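Malonate decarboxylase subunit alpha (Acinetobacter baumannii ATCC 17978, PDB 6MPR) serves as the alpha subunit of malonate decarboxylase, probably the acyl-carrier-protein transferase that loads malonate onto the enzyme's carrier protein and releases acetate. Local coordinates at the interface of chains A and B. Coordinates in Å, arbitrary orientation; residue numbers count along the deposited sequence, not the author numbering. Chains: chain A/B, Malonate decarboxylase subunit alpha.

The interface of chains A and B. Residues chain A 211, 339-341, 347; chain B 186, 189-191.
A:Arg347 meets both B:Glu186 and B:Phe190, and A:Phe339 to A:Gly341 border B:Phe190, in a two-fold symmetric interface between two copies of a protein of the malonate decarboxylase alpha-subunit family. The patch and its symmetry twin form part of the contact that holds the deposited dimer together, which may or may not be the biological one. B:Phe190 follows helix 181-189 and inserts its ring among loops of chain A. CG of A:Arg347 lies over the centre of one face of the B:Phe190 ring, 3.8 Å from the centroid, in a CH-pi contact. At the ring's rim, CD2 of B:Phe190 meets CA of A:Gly341 at 3.4 Å. A:Arg211 reaches the same rim with an extended chain. Its guanidinium stands steeply to the ring, 79° between planes, and turns a face to CE2. A:Arg347 bends at chi2 (94°), which lets its chain follow the ring and carry the guanidinium, nearly parallel to the ring (15°), to B:Glu186. It grips that carboxylate side-on in a salt bridge. A:Arg347 NE donates to B:Glu186 OE2 at 2.8 Å, nearly straight and in the guanidinium plane. A:Arg347 NH2 donates less straight to B:Glu186 OE1 at 3.0 Å, with that oxygen tilted from the guanidinium plane. Both nitrogens approach from above the carboxylate plane. Water 2 links OE2 to the backbone O of A:Arg347. The carbonyl O of B:Phe190 takes a weak hydrogen bond from A:Thr340 N (2.9 Å). Water 1 joins this carbonyl to N and OG1 of A:Thr340. Beside the carbonyl, CE2 of A:Phe339 packs on CB of B:Ser191.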
# COMPACT_ATOMS: atom_id res chain seq x y z
N ARG A 211 10.03 23.02 -8.07
CA ARG A 211 8.89 22.34 -8.66
C ARG A 211 7.73 22.48 -7.69
O ARG A 211 7.91 22.88 -6.53
CB ARG A 211 9.19 20.87 -8.94
CG ARG A 211 9.51 20.08 -7.67
CD ARG A 211 9.82 18.61 -7.97
NE ARG A 211 9.96 17.84 -6.74
CZ ARG A 211 11.09 17.30 -6.30
NH1 ARG A 211 12.21 17.45 -7.01
NH2 ARG A 211 11.09 16.62 -5.16
N PHE A 339 15.59 8.82 -7.72
CA PHE A 339 14.46 9.46 -8.36
C PHE A 339 14.56 10.97 -8.11
O PHE A 339 14.40 11.43 -6.98
CB PHE A 339 13.14 8.88 -7.85
CG PHE A 339 12.86 7.48 -8.36
CD1 PHE A 339 13.45 6.38 -7.75
CD2 PHE A 339 12.03 7.28 -9.46
CE1 PHE A 339 13.21 5.08 -8.23
CE2 PHE A 339 11.77 5.98 -9.93
CZ PHE A 339 12.37 4.89 -9.31
N THR A 340 14.82 11.73 -9.16
CA THR A 340 15.06 13.16 -9.04
C THR A 340 14.18 13.90 -10.03
O THR A 340 13.85 13.39 -11.10
CB THR A 340 16.53 13.52 -9.30
OG1 THR A 340 16.88 13.17 -10.65
CG2 THR A 340 17.45 12.80 -8.31
N GLY A 341 13.77 15.11 -9.65
CA GLY A 341 12.95 15.91 -10.53
C GLY A 341 13.74 16.54 -11.64
O GLY A 341 14.97 16.56 -11.63
N ARG A 347 13.07 13.35 -5.09
CA ARG A 347 11.65 13.30 -4.72
C ARG A 347 11.45 12.02 -3.90
O ARG A 347 11.37 10.92 -4.45
CB ARG A 347 10.74 13.32 -5.96
CG ARG A 347 9.32 12.81 -5.77
CD ARG A 347 8.29 13.91 -5.45
NE ARG A 347 6.95 13.32 -5.40
CZ ARG A 347 5.82 13.97 -5.10
NH1 ARG A 347 5.83 15.28 -4.83
NH2 ARG A 347 4.67 13.30 -5.08
N GLU B 186 4.14 9.53 -11.61
CA GLU B 186 5.25 9.96 -10.76
C GLU B 186 6.52 9.14 -10.97
O GLU B 186 7.59 9.75 -11.08
CB GLU B 186 4.82 9.96 -9.28
CG GLU B 186 5.99 10.23 -8.33
CD GLU B 186 5.59 10.56 -6.91
OE1 GLU B 186 4.38 10.75 -6.64
OE2 GLU B 186 6.50 10.61 -6.04
N ALA B 189 8.10 10.51 -14.13
CA ALA B 189 8.40 11.93 -14.04
C ALA B 189 9.68 12.17 -13.27
O ALA B 189 10.35 13.19 -13.49
CB ALA B 189 7.26 12.66 -13.34
N PHE B 190 10.05 11.25 -12.38
CA PHE B 190 11.23 11.44 -11.55
C PHE B 190 12.34 10.43 -11.87
O PHE B 190 13.24 10.23 -11.06
CB PHE B 190 10.84 11.41 -10.07
CG PHE B 190 9.99 12.60 -9.70
CD1 PHE B 190 8.62 12.57 -9.88
CD2 PHE B 190 10.58 13.77 -9.28
CE1 PHE B 190 7.85 13.69 -9.61
CE2 PHE B 190 9.82 14.89 -8.99
CZ PHE B 190 8.46 14.86 -9.16
N SER B 191 12.33 9.84 -13.07
CA SER B 191 13.43 8.98 -13.49
C SER B 191 13.81 9.24 -14.94
O SER B 191 14.37 8.35 -15.60
CB SER B 191 13.07 7.51 -13.30
OG SER B 191 11.88 7.19 -14.01
O HOH W 1 16.37 10.52 -11.72
O HOH W 2 9.04 9.29 -5.88